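Local coordinates for hypothetical protein (Pseudomonas aeruginosa, PDB 2H9F) that probably catalyses the isomerisation of methylaconitate, at residues Thr13-Gly18 with Gly113-His118; Gly82-Tyr87 with Gly120-Ala125; Gly190-Thr195 with Ala329-Thr334. All coordinates share one frame; numbering follows the deposited sequence. Where two conformers were deposited one is given.

Contact 1. Residues Thr13-Gly18 with Gly113-His118; sequences TYLRGG and GAFALH
Phe115 of helix 106-118 rests on Thr13 and Leu15 of strand 7-17. The helix packs against the strands, consistent with the diaminopimelate epimerase-like fold expected of the PrpF family, in which strands wrap round a central helix. The short strand and helix segments run roughly antiparallel, their axes at 148°. Phe115 CB leaves the helix toward the strand. CG lies anti to the backbone N (chi1 -175°), which swings the ring out toward Thr13 and Leu15. Next comes Phe115 CD1, which sits 4.1 Å from Leu15 CD1; this methyl approaches the ring obliquely. Phe115 CD1 is also 4.0 Å from Thr13 CB. At CE1 the ring meets Thr13 most closely: Phe115 CE1 is 3.6 Å from Thr13 CB and 3.4 Å from Thr13 OG1. The hydroxyl oxygen lies at the ring edge, near its plane. No hydrogen bond crosses the contact. The ring also meets Phe24 of strand 20-26, which pairs with strand 7-17. Arg16 lies one residue further along the strand and forms a salt bridge with Asp60 of the second subunit. The other methyl of Leu15, CD2, loosely touches the side chain of Ala114, 4.5 Å from its CB.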
loop_
_atom_site.group_PDB
_atom_site.type_symbol
_atom_site.label_atom_id
_atom_site.label_comp_id
_atom_site.label_asym_id
_atom_site.label_seq_id
_atom_site.Cartn_x
_atom_site.Cartn_y
_atom_site.Cartn_z
ATOM N N THR A 13 15.079 -9.373 3.700
ATOM C CA THR A 13 14.191 -10.162 2.868
ATOM C C THR A 13 12.769 -9.657 3.106
ATOM O O THR A 13 12.299 -9.496 4.260
ATOM C CB THR A 13 14.332 -11.638 3.186
ATOM O OG1 THR A 13 15.732 -11.962 3.155
ATOM C CG2 THR A 13 13.566 -12.510 2.142
ATOM N N TYR A 14 12.085 -9.411 1.997
ATOM C CA TYR A 14 10.732 -8.937 2.061
ATOM C C TYR A 14 9.825 -10.094 1.687
ATOM O O TYR A 14 9.898 -10.629 0.578
ATOM C CB TYR A 14 10.585 -7.731 1.139
ATOM C CG TYR A 14 9.257 -7.016 1.188
ATOM C CD1 TYR A 14 8.749 -6.497 2.363
ATOM C CD2 TYR A 14 8.505 -6.865 0.052
ATOM C CE1 TYR A 14 7.513 -5.802 2.404
ATOM C CE2 TYR A 14 7.278 -6.179 0.079
ATOM C CZ TYR A 14 6.781 -5.683 1.236
ATOM O OH TYR A 14 5.589 -5.037 1.214
ATOM N N LEU A 15 9.005 -10.505 2.647
ATOM C CA LEU A 15 8.186 -11.719 2.494
ATOM C C LEU A 15 6.731 -11.396 2.742
ATOM O O LEU A 15 6.385 -10.557 3.605
ATOM C CB LEU A 15 8.495 -12.771 3.571
ATOM C CG LEU A 15 9.792 -13.555 3.593
ATOM C CD1 LEU A 15 10.696 -12.977 4.606
ATOM C CD2 LEU A 15 9.497 -15.050 3.909
ATOM N N ARG A 16 5.890 -12.161 2.065
ATOM C CA ARG A 16 4.510 -12.345 2.459
ATOM C C ARG A 16 4.425 -13.521 3.393
ATOM O O ARG A 16 4.886 -14.611 3.066
ATOM C CB ARG A 16 3.614 -12.676 1.287
ATOM C CG ARG A 16 2.180 -12.883 1.747
ATOM C CD ARG A 16 1.221 -13.308 0.658
ATOM N NE ARG A 16 1.572 -14.558 -0.038
ATOM C CZ ARG A 16 1.409 -15.778 0.469
ATOM N NH1 ARG A 16 0.972 -15.947 1.704
ATOM N NH2 ARG A 16 1.734 -16.821 -0.264
ATOM N N GLY A 17 3.831 -13.285 4.548
ATOM C CA GLY A 17 3.574 -14.336 5.548
ATOM C C GLY A 17 2.097 -14.305 5.827
ATOM O O GLY A 17 1.567 -13.334 6.388
ATOM N N GLY A 18 1.419 -15.351 5.411
ATOM C CA GLY A 18 -0.025 -15.366 5.489
ATOM C C GLY A 18 -0.596 -14.183 4.729
ATOM O O GLY A 18 -0.315 -14.024 3.558
ATOM N N GLY A 113 8.961 -18.973 9.958
ATOM C CA GLY A 113 9.411 -20.342 9.767
ATOM C C GLY A 113 10.173 -20.489 8.473
ATOM O O GLY A 113 11.215 -21.105 8.429
ATOM N N ALA A 114 9.672 -19.867 7.421
ATOM C CA ALA A 114 10.337 -19.913 6.111
ATOM C C ALA A 114 11.689 -19.156 6.147
ATOM O O ALA A 114 12.728 -19.670 5.714
ATOM C CB ALA A 114 9.433 -19.348 5.068
ATOM N N PHE A 115 11.667 -17.958 6.711
ATOM C CA PHE A 115 12.849 -17.125 6.765
ATOM C C PHE A 115 13.934 -17.756 7.591
ATOM O O PHE A 115 15.101 -17.573 7.291
ATOM C CB PHE A 115 12.510 -15.763 7.373
ATOM C CG PHE A 115 13.658 -14.784 7.363
ATOM C CD1 PHE A 115 14.215 -14.368 6.162
ATOM C CD2 PHE A 115 14.169 -14.278 8.540
ATOM C CE1 PHE A 115 15.258 -13.462 6.156
ATOM C CE2 PHE A 115 15.197 -13.408 8.522
ATOM C CZ PHE A 115 15.730 -12.992 7.318
ATOM N N ALA A 116 13.554 -18.475 8.655
ATOM C CA ALA A 116 14.526 -19.177 9.489
ATOM C C ALA A 116 15.426 -20.038 8.627
ATOM O O ALA A 116 16.615 -20.134 8.872
ATOM C CB ALA A 116 13.820 -20.064 10.516
ATOM N N LEU A 117 14.831 -20.672 7.607
ATOM C CA LEU A 117 15.573 -21.510 6.660
ATOM C C LEU A 117 16.315 -20.706 5.584
ATOM O O LEU A 117 17.497 -21.001 5.320
ATOM C CB LEU A 117 14.647 -22.542 6.037
ATOM C CG LEU A 117 14.133 -23.630 7.013
ATOM C CD1 LEU A 117 12.905 -24.335 6.441
ATOM C CD2 LEU A 117 15.224 -24.629 7.277
ATOM N N HIS A 118 15.679 -19.689 4.994
ATOM C CA HIS A 118 16.395 -18.857 4.035
ATOM C C HIS A 118 17.594 -18.195 4.716
ATOM O O HIS A 118 18.627 -18.043 4.110
ATOM C CB HIS A 118 15.482 -17.801 3.415
ATOM C CG HIS A 118 14.256 -18.358 2.756
ATOM N ND1 HIS A 118 14.297 -19.131 1.615
ATOM C CD2 HIS A 118 12.949 -18.230 3.081
ATOM C CE1 HIS A 118 13.064 -19.437 1.264
ATOM N NE2 HIS A 118 12.229 -18.893 2.135
#

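Contact 2. Residues Gly82-Tyr87 with Gly120-Ala125; sequences GHDVDY and GLVDPA. With SO4 (sulfate ion), chain E.
Two backbone carbonyl oxygens, Asp84 O and Leu121 O, lie 3.9 Å apart and share one water. The water donates to both, at 2.7 Å from Asp84 O and 2.9 Å from Leu121 O. A second water links Asp84 OD1 to the backbone N of Asp123. No direct hydrogen bond crosses between the segments. The 120-125 loop begins with a Schellman motif that ends helix 106-118, with Gly120 at positive phi. It then passes the start of strand 85-92 on its way to strand 131-139, the parallel neighbour of that strand. Asp84 OD1 has a stronger partner outside the segments: it forms a salt bridge with Arg136 NH2 of strand 131-139. The methyl Val122 CG1 loosely touches this carboxylate, 4.2 Å from Asp84 OD1. Leu121 O also accepts from Lys77 NZ. The apolar part is made by Val85 and Leu121. Val85 CG1 is anti to the carbonyl carbon (chi1 -67°) and reaches Leu121 CB at 3.7 Å. The two side chains cross at about a right angle. Asp123 makes an Asx turn: Ala125 N donates to OD1 from above the carboxylate plane. At the start of 82-87, Gly82 N donates to O4 of a sulfate, probably from the crystallisation liquor.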
loop_
_atom_site.group_PDB
_atom_site.type_symbol
_atom_site.label_atom_id
_atom_site.label_comp_id
_atom_site.label_asym_id
_atom_site.label_seq_id
_atom_site.Cartn_x
_atom_site.Cartn_y
_atom_site.Cartn_z
ATOM N N GLY A 82 15.422 -26.117 23.168
ATOM C CA GLY A 82 14.402 -26.752 22.348
ATOM C C GLY A 82 13.794 -25.881 21.278
ATOM O O GLY A 82 12.705 -26.163 20.773
ATOM N N HIS A 83 14.507 -24.836 20.886
ATOM C CA HIS A 83 14.029 -23.952 19.849
ATOM C C HIS A 83 15.137 -23.661 18.857
ATOM O O HIS A 83 16.299 -23.653 19.199
ATOM C CB HIS A 83 13.509 -22.662 20.502
ATOM C CG HIS A 83 12.247 -22.854 21.294
ATOM N ND1 HIS A 83 12.243 -23.212 22.629
ATOM C CD2 HIS A 83 10.944 -22.758 20.925
ATOM C CE1 HIS A 83 10.988 -23.331 23.040
ATOM N NE2 HIS A 83 10.183 -23.037 22.032
ATOM N N ASP A 84 14.750 -23.441 17.615
ATOM C CA ASP A 84 15.667 -23.074 16.550
ATOM C C ASP A 84 15.898 -21.575 16.433
ATOM O O ASP A 84 17.034 -21.162 16.234
ATOM C CB ASP A 84 15.140 -23.607 15.214
ATOM C CG ASP A 84 15.052 -25.112 15.225
ATOM O OD1 ASP A 84 16.116 -25.747 15.452
ATOM O OD2 ASP A 84 13.927 -25.633 15.109
ATOM N N VAL A 85 14.834 -20.774 16.496
ATOM C CA VAL A 85 14.956 -19.336 16.297
ATOM C C VAL A 85 14.154 -18.556 17.306
ATOM O O VAL A 85 13.105 -19.004 17.749
ATOM C CB VAL A 85 14.506 -18.933 14.884
ATOM C CG1 VAL A 85 15.510 -19.527 13.817
ATOM C CG2 VAL A 85 13.031 -19.346 14.626
ATOM N N ASP A 86 14.662 -17.386 17.684
ATOM C CA ASP A 86 13.856 -16.384 18.358
ATOM C C ASP A 86 13.262 -15.443 17.321
ATOM O O ASP A 86 13.952 -14.988 16.414
ATOM C CB ASP A 86 14.679 -15.578 19.351
ATOM C CG ASP A 86 15.144 -16.388 20.515
ATOM O OD1 ASP A 86 14.611 -17.499 20.717
ATOM O OD2 ASP A 86 16.052 -15.925 21.252
ATOM N N TYR A 87 11.984 -15.130 17.495
ATOM C CA TYR A 87 11.188 -14.389 16.546
ATOM C C TYR A 87 10.606 -13.192 17.242
ATOM O O TYR A 87 9.868 -13.308 18.206
ATOM C CB TYR A 87 10.110 -15.315 15.989
ATOM C CG TYR A 87 8.887 -14.678 15.389
ATOM C CD1 TYR A 87 8.993 -13.632 14.514
ATOM C CD2 TYR A 87 7.619 -15.158 15.679
ATOM C CE1 TYR A 87 7.863 -13.075 13.948
ATOM C CE2 TYR A 87 6.474 -14.588 15.135
ATOM C CZ TYR A 87 6.603 -13.543 14.275
ATOM O OH TYR A 87 5.489 -12.963 13.692
ATOM N N GLY A 120 19.490 -19.339 7.132
ATOM C CA GLY A 120 20.547 -20.239 7.575
ATOM C C GLY A 120 20.584 -20.368 9.068
ATOM O O GLY A 120 21.645 -20.646 9.640
ATOM N N LEU A 121 19.456 -20.168 9.735
ATOM C CA LEU A 121 19.494 -20.140 11.194
ATOM C C LEU A 121 19.127 -21.479 11.828
ATOM O O LEU A 121 19.184 -21.636 13.038
ATOM C CB LEU A 121 18.577 -19.035 11.719
ATOM C CG LEU A 121 18.937 -17.586 11.387
ATOM C CD1 LEU A 121 17.758 -16.677 11.708
ATOM C CD2 LEU A 121 20.168 -17.179 12.157
ATOM N N VAL A 122 18.746 -22.450 11.009
ATOM C CA VAL A 122 18.357 -23.772 11.526
ATOM C C VAL A 122 19.491 -24.787 11.393
ATOM O O VAL A 122 20.140 -24.877 10.365
ATOM C CB VAL A 122 17.089 -24.281 10.819
ATOM C CG1 VAL A 122 16.707 -25.672 11.320
ATOM C CG2 VAL A 122 15.954 -23.287 11.042
ATOM N N ASP A 123 19.735 -25.536 12.462
ATOM C CA ASP A 123 20.723 -26.613 12.449
ATOM C C ASP A 123 20.460 -27.474 11.204
ATOM O O ASP A 123 19.354 -27.962 10.988
ATOM C CB ASP A 123 20.566 -27.436 13.730
ATOM C CG ASP A 123 21.557 -28.607 13.845
ATOM O OD1 ASP A 123 22.362 -28.886 12.910
ATOM O OD2 ASP A 123 21.509 -29.239 14.931
ATOM N N PRO A 124 21.470 -27.645 10.356
ATOM C CA PRO A 124 21.244 -28.451 9.150
ATOM C C PRO A 124 20.932 -29.920 9.419
ATOM O O PRO A 124 20.355 -30.587 8.548
ATOM C CB PRO A 124 22.546 -28.304 8.381
ATOM C CG PRO A 124 23.541 -27.939 9.391
ATOM C CD PRO A 124 22.839 -27.112 10.420
ATOM N N ALA A 125 21.257 -30.426 10.612
ATOM C CA ALA A 125 20.780 -31.781 10.998
ATOM C C ALA A 125 19.250 -31.901 10.970
ATOM O O ALA A 125 18.711 -33.016 10.920
ATOM C CB ALA A 125 21.327 -32.212 12.380
HETATM S S SO4 E . 19.039 -27.081 23.040
HETATM O O1 SO4 E . 19.095 -26.389 24.344
HETATM O O2 SO4 E . 20.075 -26.561 22.153
HETATM O O3 SO4 E . 19.288 -28.514 23.245
HETATM O O4 SO4 E . 17.744 -26.903 22.371
HETATM O O HOH W 1 18.565 -25.067 14.951
HETATM O O HOH W 2 19.232 -22.661 15.750
#

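Contact 3. Residues Gly190-Thr195 with Ala329-Thr334; sequences GAIFPT and AAIPGT
Phe193 CG and Ile331 CG1 both lie anti to their carbonyl carbons, chi1 -67° and -68°, and these torsions point the two side chains at each other from opposite directions. The end of Ile331 is extended, with chi2 at 167°, and this carries CD1 to the edge of the Phe193 ring. There Ile331 CD1 lies near the ring plane, 3.8 Å from Phe193 CE2. Ile331 CD1 is also 3.9 Å from Phe193 CZ. The other branch, Ile331 CG2, is 4.0 Å from Phe193 CE2. Thr334 comes to the same end of the ring at about a right angle. Thr334 CG2 is 3.8 Å from Phe193 CZ and approaches obliquely. Ile192, the residue before Phe193, lays its CG2 over one ring face, 3.8 Å above the plane and offset toward the rim. Ile192 CG2 is 4.3 Å from Ile331 CD1, so the ring and the two isoleucines form one apolar cluster. Leu198 and Trp370 extend it; the Trp370 ring meets that of Phe193 steeply. No hydrogen bond joins the two segments. Thr334 OG1 lies between the backbone N and the carbonyl carbon, where it bonds with Ala328 O and Asn337 N. This leaves CG2, anti to the carbonyl carbon, to meet the ring. Residues Ile331 to Thr334 form a type II beta turn, with Gly333 at positive phi and a weak bond from Thr334 N to Ile331 O. The turn follows helix 319-330 and leads into helix 335-339: a type II turn linking two helices, closed by a threonine N-cap.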
loop_
_atom_site.group_PDB
_atom_site.type_symbol
_atom_site.label_atom_id
_atom_site.label_comp_id
_atom_site.label_asym_id
_atom_site.label_seq_id
_atom_site.Cartn_x
_atom_site.Cartn_y
_atom_site.Cartn_z
ATOM N N GLY A 190 -9.742 -16.694 31.323
ATOM C CA GLY A 190 -10.606 -17.557 32.157
ATOM C C GLY A 190 -10.987 -18.870 31.465
ATOM O O GLY A 190 -10.444 -19.212 30.407
ATOM N N ALA A 191 -11.939 -19.587 32.065
ATOM C CA ALA A 191 -12.240 -20.970 31.694
ATOM C C ALA A 191 -12.616 -21.100 30.225
ATOM O O ALA A 191 -13.203 -20.199 29.650
ATOM C CB ALA A 191 -13.363 -21.547 32.593
ATOM N N ILE A 192 -12.254 -22.225 29.631
ATOM C CA ILE A 192 -12.637 -22.537 28.270
ATOM C C ILE A 192 -14.168 -22.610 28.180
ATOM O O ILE A 192 -14.744 -22.174 27.213
ATOM C CB ILE A 192 -11.959 -23.867 27.810
ATOM C CG1 ILE A 192 -10.428 -23.733 27.862
ATOM C CG2 ILE A 192 -12.362 -24.276 26.398
ATOM C CD1 ILE A 192 -9.869 -22.583 26.998
ATOM N N PHE A 193 -14.807 -23.136 29.218
ATOM C CA PHE A 193 -16.258 -23.284 29.282
ATOM C C PHE A 193 -16.758 -22.545 30.494
ATOM O O PHE A 193 -16.808 -23.098 31.587
ATOM C CB PHE A 193 -16.637 -24.747 29.361
ATOM C CG PHE A 193 -16.305 -25.500 28.103
ATOM C CD1 PHE A 193 -17.036 -25.284 26.966
ATOM C CD2 PHE A 193 -15.229 -26.386 28.063
ATOM C CE1 PHE A 193 -16.726 -25.964 25.787
ATOM C CE2 PHE A 193 -14.912 -27.037 26.906
ATOM C CZ PHE A 193 -15.655 -26.826 25.772
ATOM N N PRO A 194 -17.092 -21.265 30.314
ATOM C CA PRO A 194 -17.464 -20.467 31.474
ATOM C C PRO A 194 -18.696 -20.958 32.207
ATOM O O PRO A 194 -18.820 -20.690 33.395
ATOM C CB PRO A 194 -17.696 -19.072 30.901
ATOM C CG PRO A 194 -17.893 -19.270 29.444
ATOM C CD PRO A 194 -17.081 -20.472 29.072
ATOM N N THR A 195 -19.600 -21.674 31.539
ATOM C CA THR A 195 -20.742 -22.234 32.282
ATOM C C THR A 195 -20.367 -23.512 33.009
ATOM O O THR A 195 -21.126 -23.978 33.834
ATOM C CB THR A 195 -21.928 -22.548 31.379
ATOM O OG1 THR A 195 -21.578 -23.636 30.527
ATOM C CG2 THR A 195 -22.272 -21.327 30.541
ATOM N N ALA A 329 -14.278 -28.470 18.239
ATOM C CA ALA A 329 -14.354 -29.728 17.545
ATOM C C ALA A 329 -13.543 -30.801 18.269
ATOM O O ALA A 329 -13.959 -31.962 18.355
ATOM C CB ALA A 329 -13.899 -29.593 16.090
ATOM N N ALA A 330 -12.397 -30.411 18.812
ATOM C CA ALA A 330 -11.481 -31.354 19.448
ATOM C C ALA A 330 -11.985 -31.869 20.810
ATOM O O ALA A 330 -11.519 -32.911 21.294
ATOM C CB ALA A 330 -10.112 -30.728 19.587
ATOM N N ILE A 331 -12.924 -31.144 21.425
ATOM C CA ILE A 331 -13.372 -31.449 22.777
ATOM C C ILE A 331 -14.659 -32.259 22.640
ATOM O O ILE A 331 -15.696 -31.748 22.228
ATOM C CB ILE A 331 -13.530 -30.197 23.678
ATOM C CG1 ILE A 331 -12.159 -29.582 23.976
ATOM C CG2 ILE A 331 -14.137 -30.548 25.064
ATOM C CD1 ILE A 331 -12.201 -28.215 24.561
ATOM N N PRO A 332 -14.579 -33.554 22.946
ATOM C CA PRO A 332 -15.723 -34.395 22.666
ATOM C C PRO A 332 -16.935 -34.025 23.477
ATOM O O PRO A 332 -16.845 -33.832 24.686
ATOM C CB PRO A 332 -15.226 -35.798 23.015
ATOM C CG PRO A 332 -14.071 -35.616 23.814
ATOM C CD PRO A 332 -13.467 -34.325 23.522
ATOM N N GLY A 333 -18.069 -33.910 22.811
ATOM C CA GLY A 333 -19.327 -33.584 23.487
ATOM C C GLY A 333 -19.874 -32.212 23.149
ATOM O O GLY A 333 -21.050 -31.950 23.382
ATOM N N THR A 334 -19.030 -31.314 22.630
ATOM C CA THR A 334 -19.511 -29.997 22.223
ATOM C C THR A 334 -20.375 -30.161 20.991
ATOM O O THR A 334 -20.314 -31.183 20.285
ATOM C CB THR A 334 -18.372 -28.980 21.908
ATOM O OG1 THR A 334 -17.715 -29.369 20.706
ATOM C CG2 THR A 334 -17.387 -28.880 23.045
#

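In the fold
From the N terminus, strand 7-17 opens contact 1, and strand 85-92 opens contact 2 before helix 106-118 returns to close contact 1. The loop after that helix closes contact 2. The two contacts therefore cross along the chain, and they also touch: Ala116 O lies 3.0 Å from Leu121 N, a probable hydrogen bond. Together they fix one helix and its exit loop to strands of the N-terminal half. Contact 3 follows in series. It closes a long loop of the chain, from residues 190-195 to the turn that follows helix 319-330. It lies apart, with its centre about 34 Å from that of contact 1, on the opposite side of the chain's centre.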